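Histidine acid phosphatase (Bifidobacterium longum subsp. infantis, PDB 6RXD) probably removes phosphate groups from inositol polyphosphates such as phytate, and from 2,3-bisphosphoglycerate, as a histidine acid phosphatase of the multiple inositol polyphosphate phosphatase type. Local coordinates at residues S138-A141 with R142-E145; V193-P196 with D197-K201; I370-P373 with L374-F378. All coordinates share one frame; numbering follows the deposited sequence.

Contact 1. Residues S138-A141 with R142-E145; sequences SGEA and RATE
Glu-140 caps a helix with its carboxylate: OE1 accepts from Ala-143 N at 2.9 Å, on its syn side but well out of the carboxylate plane, while OE2 takes a weak bond from Arg-142 N. A turn about its CB-CG bond (chi2 -85°) folds the chain back. Arg-142 grips Glu-145 side-on. OE1 of Glu-145, 2.9 Å from NE, lies in the guanidinium plane, while NE meets it from above the carboxylate plane (37° out of it); NH1 forms the salt bridge to OE2 at 2.7 Å. Thr-144 N to Glu-140 O and Glu-145 N to Ala-141 O begin the helical bonding. Glu-140 is the N-cap of helix 141-157, just beyond strand 132-137. Ser-138 OG accepts from Glu-140 N (3.1 Å) in an ST turn and also bonds His-399; Glu-140 OE2 has a long, weak ion pair with Arg-48. These partners probably belong to the histidine phosphatase HAE and RHGxR motifs. Gly-139 adopts a positive phi (105°) that would jam a CB against the preceding carbonyl, so glycine suits the place. Thr-144 OG1 bonds Ser-137 and, through a water, weakly Gly-139 O. The Ala-141 methyl lies over one face of the Arg-142 guanidinium, toward the rim, 3.4 Å from NH1.

Contact 2. Residues V193-P196 with D197-K201; sequences VQNP and DGTSK
Asn-195 anchors this hairpin-like turn, its amide using both ends across the bend. OD1 accepts from Lys-201 NZ at 2.7 Å, nearly in line with its own C=O bond, and ND2 donates to Thr-199 OG1, which lies in the amide plane; the N-H points almost straight at it (170°). An asparagine suits the place because it offers an acceptor and a donor together. The bend is a type I beta turn from Asn-195 to Gly-198, closed by Gly-198 N to Asn-195 O at 3.1 Å. Pro-196, with its fixed phi, fits the second position, and Gly-198 takes the left-handed backbone of the last. Asp-197 OD1 accepts from Thr-199 N at 2.9 Å, an Asx turn, and additionally from Thr-199 OG1 at 2.6 Å. Its CG sits between the backbone N and the carbonyl carbon (chi1 74°), which directs the carboxylate toward that residue.

Behind the turn, Asn-195 N to Thr-199 O and Lys-201 N to Val-193 O (2.9 Å) flank a single antiparallel bridge between Gln-194 and Ser-200. The tight side is where Asn-195 meets Thr-199 and the buried Lys-201. The solvent side is looser: Gln-194 NE2 and Ser-200 OG meet through a water, and another water donates to both Asn-195 O and Thr-199 O. Lys-201 instead runs inward, its ammonium also held by the carbonyls of Lys-192 and Tyr-189. Asp-197 makes a salt bridge with Lys-183 of strand 181-183, Asn-195 and Lys-201 rest on helix 185-188, and Val-193 packs on helix 206-220.

Contact 3. Residues I370-P373 with L374-F378; sequences IAQP and LLDDF
Gln-372 and Asp-376 form an i to i+4 side-chain bridge on the first turns of helix 372-386, one face of which is buried in the protein. Gln-372 NE2 donates to Asp-376 OD1 at 2.9 Å, and the bond is almost straight (173°). The acceptor lies in the amide plane of the glutamine, whereas the donor nitrogen comes to the carboxylate from above its plane, the two flat groups being turned 52° apart. Gln-372 reaches along the helix through a turn about its CB-CG bond (chi2 65°), which carries NE2 over the next turn. The pair suits its place: the amide supplies an N-H and the shorter acid an oxygen, and Asp-376 may gain a little from the nearby N-terminal end of the helix.

Backbone bonds underlie the bridge. Asp-376 N meets Gln-372 O at 2.7 Å, and Ala-371 O accepts from both Leu-374 N (3.0 Å) and Leu-375 N (3.2 Å). Pro-373, with no N-H to give, is the second residue of the helix, where the regular i to i-4 bond is not yet required of the amide; its own O accepts from Asp-377 N at 3.0 Å.

Leu-374, Leu-375 and Phe-378 are buried. Leu-374 packs on Thr-402 and Phe-406 of helix 400-410 and on Met-42 of strand 34-44; Leu-375 and Gln-372 lean on Leu-409 of helix 400-410. Phe-378 meets Trp-448 of strand 445-453 edge-to-face, Asp-377 makes a salt bridge to Arg-396 of strand 391-398, and Pro-373 touches Ile-210 of helix 206-220.

In the fold
From the N terminus, contact 1 comes first, where strand 132-137 gives way to helix 141-157. Contact 2 then turns the chain back on itself in the loop between helices 185-188 and 206-220, and contact 3 follows much later, at the start of helix 372-386. The three lie in series: each is local, and none encloses or crosses another. Contacts 1 and 2 nevertheless touch, Pro-196 packing on the loop of Ser-138 to Glu-140. Contact 3 stands apart, its centre about 18 Å from that of contact 2, yet helix 206-220 packs on both, through Val-193 and Pro-373. Strand 391-398 likewise connects contacts 1 and 3, through Phe-397 and Arg-396.

Contact 1. Residues S138-A141 with R142-E145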
loop_
_atom_site.group_PDB
_atom_site.type_symbol
_atom_site.label_atom_id
_atom_site.label_comp_id
_atom_site.label_asym_id
_atom_site.label_seq_id
_atom_site.Cartn_x
_atom_site.Cartn_y
_atom_site.Cartn_z
ATOM N N SER A 138 -10.747 -1.628 7.204
ATOM C CA SER A 138 -10.169 -1.327 8.501
ATOM C C SER A 138 -11.056 -0.347 9.256
ATOM O O SER A 138 -10.967 -0.238 10.482
ATOM C CB SER A 138 -8.797 -0.694 8.304
ATOM O OG SER A 138 -8.929 0.514 7.579
ATOM N N GLY A 139 -11.890 0.389 8.523
ATOM C CA GLY A 139 -12.705 1.433 9.129
ATOM C C GLY A 139 -12.141 2.799 8.797
ATOM O O GLY A 139 -12.736 3.838 9.115
ATOM N N GLU A 140 -10.976 2.808 8.162
ATOM C CA GLU A 140 -10.365 4.069 7.749
ATOM C C GLU A 140 -11.034 4.512 6.446
ATOM O O GLU A 140 -11.269 3.696 5.561
ATOM C CB GLU A 140 -8.852 3.887 7.580
ATOM C CG GLU A 140 -8.059 5.180 7.411
ATOM C CD GLU A 140 -8.038 5.654 5.982
ATOM O OE1 GLU A 140 -8.059 4.796 5.077
ATOM O OE2 GLU A 140 -7.993 6.881 5.760
ATOM N N ALA A 141 -11.338 5.800 6.330
ATOM C CA ALA A 141 -12.181 6.283 5.239
ATOM C C ALA A 141 -11.645 6.022 3.833
ATOM O O ALA A 141 -12.410 5.662 2.943
ATOM C CB ALA A 141 -12.508 7.765 5.431
ATOM N N ARG A 142 -10.344 6.210 3.616
ATOM C CA ARG A 142 -9.782 5.974 2.285
ATOM C C ARG A 142 -9.787 4.491 1.908
ATOM O O ARG A 142 -9.940 4.148 0.736
ATOM C CB ARG A 142 -8.374 6.558 2.164
ATOM C CG ARG A 142 -8.328 7.987 1.607
ATOM C CD ARG A 142 -8.845 9.033 2.581
ATOM N NE ARG A 142 -10.284 9.258 2.466
ATOM C CZ ARG A 142 -10.978 10.060 3.268
ATOM N NH1 ARG A 142 -12.285 10.210 3.100
ATOM N NH2 ARG A 142 -10.362 10.710 4.245
ATOM N N ALA A 143 -9.632 3.614 2.895
ATOM C CA ALA A 143 -9.722 2.178 2.622
ATOM C C ALA A 143 -11.162 1.804 2.261
ATOM O O ALA A 143 -11.409 1.039 1.328
ATOM C CB ALA A 143 -9.221 1.351 3.815
ATOM N N THR A 144 -12.114 2.373 2.990
ATOM C CA THR A 144 -13.525 2.106 2.739
ATOM C C THR A 144 -13.918 2.664 1.370
ATOM O O THR A 144 -14.592 1.988 0.583
ATOM C CB THR A 144 -14.402 2.701 3.857
ATOM O OG1 THR A 144 -13.987 2.155 5.117
ATOM C CG2 THR A 144 -15.886 2.374 3.641
ATOM N N GLU A 145 -13.473 3.885 1.072
ATOM C CA GLU A 145 -13.764 4.491 -0.227
ATOM C C GLU A 145 -13.136 3.718 -1.383
ATOM O O GLU A 145 -13.702 3.639 -2.472
ATOM C CB GLU A 145 -13.324 5.957 -0.241
ATOM C CG GLU A 145 -14.215 6.819 0.651
ATOM C CD GLU A 145 -13.553 8.106 1.085
ATOM O OE1 GLU A 145 -12.381 8.335 0.721
ATOM O OE2 GLU A 145 -14.207 8.886 1.805
HETATM O O HOH W 1 -14.734 4.134 6.801
#

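Contact 2. Residues V193-P196 with D197-K201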
loop_
_atom_site.group_PDB
_atom_site.type_symbol
_atom_site.label_atom_id
_atom_site.label_comp_id
_atom_site.label_asym_id
_atom_site.label_seq_id
_atom_site.Cartn_x
_atom_site.Cartn_y
_atom_site.Cartn_z
ATOM N N VAL A 193 -2.963 -0.247 18.295
ATOM C CA VAL A 193 -4.000 -0.441 19.297
ATOM C C VAL A 193 -5.215 0.413 18.964
ATOM O O VAL A 193 -6.361 -0.025 19.108
ATOM C CB VAL A 193 -3.471 -0.123 20.710
ATOM C CG1 VAL A 193 -4.623 0.009 21.715
ATOM C CG2 VAL A 193 -2.491 -1.202 21.160
ATOM N N GLN A 194 -4.959 1.633 18.500
ATOM C CA GLN A 194 -6.026 2.560 18.150
ATOM C C GLN A 194 -6.607 2.246 16.777
ATOM O O GLN A 194 -5.904 2.332 15.766
ATOM C CB GLN A 194 -5.507 4.003 18.163
ATOM C CG GLN A 194 -4.981 4.474 19.511
ATOM C CD GLN A 194 -3.693 3.789 19.928
ATOM O OE1 GLN A 194 -2.858 3.437 19.087
ATOM N NE2 GLN A 194 -3.530 3.582 21.236
ATOM N N ASN A 195 -7.892 1.895 16.746
ATOM C CA ASN A 195 -8.596 1.617 15.500
ATOM C C ASN A 195 -8.977 2.901 14.785
ATOM O O ASN A 195 -9.187 3.933 15.429
ATOM C CB ASN A 195 -9.853 0.784 15.783
ATOM C CG ASN A 195 -9.531 -0.560 16.385
ATOM O OD1 ASN A 195 -8.512 -1.164 16.053
ATOM N ND2 ASN A 195 -10.397 -1.042 17.277
ATOM N N PRO A 196 -9.069 2.856 13.449
ATOM C CA PRO A 196 -9.404 4.060 12.675
ATOM C C PRO A 196 -10.754 4.690 13.046
ATOM O O PRO A 196 -10.910 5.901 12.888
ATOM C CB PRO A 196 -9.460 3.547 11.233
ATOM C CG PRO A 196 -8.633 2.303 11.222
ATOM C CD PRO A 196 -8.710 1.710 12.590
ATOM N N ASP A 197 -11.710 3.897 13.519
ATOM C CA ASP A 197 -13.047 4.412 13.832
ATOM C C ASP A 197 -13.135 5.098 15.198
ATOM O O ASP A 197 -14.217 5.475 15.643
ATOM C CB ASP A 197 -14.108 3.302 13.715
ATOM C CG ASP A 197 -14.068 2.313 14.873
ATOM O OD1 ASP A 197 -13.102 2.330 15.666
ATOM O OD2 ASP A 197 -15.014 1.498 14.986
ATOM N N GLY A 198 -12.001 5.238 15.872
ATOM C CA GLY A 198 -11.984 5.900 17.163
ATOM C C GLY A 198 -12.075 4.968 18.355
ATOM O O GLY A 198 -11.905 5.404 19.492
ATOM N N THR A 199 -12.366 3.692 18.106
ATOM C CA THR A 199 -12.329 2.691 19.166
ATOM C C THR A 199 -10.901 2.169 19.333
ATOM O O THR A 199 -10.028 2.473 18.522
ATOM C CB THR A 199 -13.288 1.516 18.890
ATOM O OG1 THR A 199 -12.850 0.795 17.732
ATOM C CG2 THR A 199 -14.704 2.027 18.653
ATOM N N SER A 200 -10.664 1.399 20.391
ATOM C CA SER A 200 -9.353 0.791 20.598
ATOM C C SER A 200 -9.472 -0.691 20.911
ATOM O O SER A 200 -10.475 -1.139 21.471
ATOM C CB SER A 200 -8.593 1.501 21.717
ATOM O OG SER A 200 -8.263 2.824 21.340
ATOM N N LYS A 201 -8.447 -1.453 20.540
ATOM C CA LYS A 201 -8.399 -2.865 20.883
ATOM C C LYS A 201 -8.403 -3.018 22.401
ATOM O O LYS A 201 -7.901 -2.149 23.119
ATOM C CB LYS A 201 -7.185 -3.532 20.236
ATOM C CG LYS A 201 -7.252 -3.492 18.709
ATOM C CD LYS A 201 -5.999 -4.039 18.070
ATOM C CE LYS A 201 -6.157 -4.105 16.546
ATOM N NZ LYS A 201 -6.288 -2.757 15.903
HETATM O O HOH W 2 -6.084 3.968 22.843
HETATM O O HOH W 3 -8.838 5.131 17.872
#

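Contact 3. Residues I370-P373 with L374-F378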
loop_
_atom_site.group_PDB
_atom_site.type_symbol
_atom_site.label_atom_id
_atom_site.label_comp_id
_atom_site.label_asym_id
_atom_site.label_seq_id
_atom_site.Cartn_x
_atom_site.Cartn_y
_atom_site.Cartn_z
ATOM N N ILE A 370 2.864 -9.887 13.085
ATOM C CA ILE A 370 1.623 -9.181 13.377
ATOM C C ILE A 370 0.530 -9.467 12.349
ATOM O O ILE A 370 -0.650 -9.259 12.625
ATOM C CB ILE A 370 1.844 -7.655 13.478
ATOM C CG1 ILE A 370 2.430 -7.087 12.187
ATOM C CG2 ILE A 370 2.759 -7.334 14.653
ATOM C CD1 ILE A 370 2.298 -5.553 12.097
ATOM N N ALA A 371 0.918 -9.938 11.163
ATOM C CA ALA A 371 -0.071 -10.184 10.110
ATOM C C ALA A 371 -0.776 -11.530 10.294
ATOM O O ALA A 371 -1.658 -11.882 9.516
ATOM C CB ALA A 371 0.570 -10.094 8.719
ATOM N N GLN A 372 -0.383 -12.282 11.317
ATOM C CA GLN A 372 -0.991 -13.593 11.553
ATOM C C GLN A 372 -2.531 -13.601 11.635
ATOM O O GLN A 372 -3.153 -14.503 11.081
ATOM C CB GLN A 372 -0.376 -14.274 12.778
ATOM C CG GLN A 372 -0.714 -15.765 12.892
ATOM C CD GLN A 372 -0.134 -16.578 11.750
ATOM O OE1 GLN A 372 1.040 -16.437 11.404
ATOM N NE2 GLN A 372 -0.964 -17.415 11.137
ATOM N N PRO A 373 -3.150 -12.595 12.291
ATOM C CA PRO A 373 -4.620 -12.610 12.323
ATOM C C PRO A 373 -5.241 -12.564 10.930
ATOM O O PRO A 373 -6.333 -13.114 10.740
ATOM C CB PRO A 373 -4.974 -11.319 13.069
ATOM C CG PRO A 373 -3.776 -11.014 13.900
ATOM C CD PRO A 373 -2.585 -11.571 13.193
ATOM N N LEU A 374 -4.586 -11.896 9.982
ATOM C CA LEU A 374 -5.120 -11.814 8.625
ATOM C C LEU A 374 -4.931 -13.139 7.893
ATOM O O LEU A 374 -5.849 -13.635 7.224
ATOM C CB LEU A 374 -4.455 -10.681 7.842
ATOM C CG LEU A 374 -4.931 -10.542 6.392
ATOM C CD1 LEU A 374 -6.442 -10.327 6.320
ATOM C CD2 LEU A 374 -4.188 -9.385 5.730
ATOM N N LEU A 375 -3.746 -13.723 8.024
ATOM C CA LEU A 375 -3.493 -15.044 7.452
ATOM C C LEU A 375 -4.435 -16.077 8.079
ATOM O O LEU A 375 -4.994 -16.915 7.372
ATOM C CB LEU A 375 -2.028 -15.450 7.639
ATOM C CG LEU A 375 -1.652 -16.842 7.115
ATOM C CD1 LEU A 375 -2.098 -17.022 5.662
ATOM C CD2 LEU A 375 -0.146 -17.032 7.242
ATOM N N ASP A 376 -4.633 -16.001 9.394
ATOM C CA ASP A 376 -5.623 -16.855 10.053
ATOM C C ASP A 376 -6.993 -16.690 9.404
ATOM O O ASP A 376 -7.683 -17.674 9.145
ATOM C CB ASP A 376 -5.750 -16.528 11.550
ATOM C CG ASP A 376 -4.568 -17.015 12.373
ATOM O OD1 ASP A 376 -3.746 -17.808 11.863
ATOM O OD2 ASP A 376 -4.481 -16.608 13.555
ATOM N N ASP A 377 -7.399 -15.453 9.141
ATOM C CA ASP A 377 -8.729 -15.227 8.583
ATOM C C ASP A 377 -8.827 -15.660 7.122
ATOM O O ASP A 377 -9.896 -16.083 6.666
ATOM C CB ASP A 377 -9.149 -13.759 8.701
ATOM C CG ASP A 377 -10.653 -13.593 8.658
ATOM O OD1 ASP A 377 -11.329 -14.192 9.521
ATOM O OD2 ASP A 377 -11.166 -12.899 7.753
ATOM N N PHE A 378 -7.721 -15.549 6.392
ATOM C CA PHE A 378 -7.686 -16.024 5.003
ATOM C C PHE A 378 -8.025 -17.509 4.969
ATOM O O PHE A 378 -8.741 -17.976 4.082
ATOM C CB PHE A 378 -6.323 -15.759 4.342
ATOM C CG PHE A 378 -6.321 -14.591 3.386
ATOM C CD1 PHE A 378 -6.104 -14.795 2.021
ATOM C CD2 PHE A 378 -6.547 -13.300 3.841
ATOM C CE1 PHE A 378 -6.099 -13.727 1.125
ATOM C CE2 PHE A 378 -6.545 -12.216 2.950
ATOM C CZ PHE A 378 -6.322 -12.436 1.594
#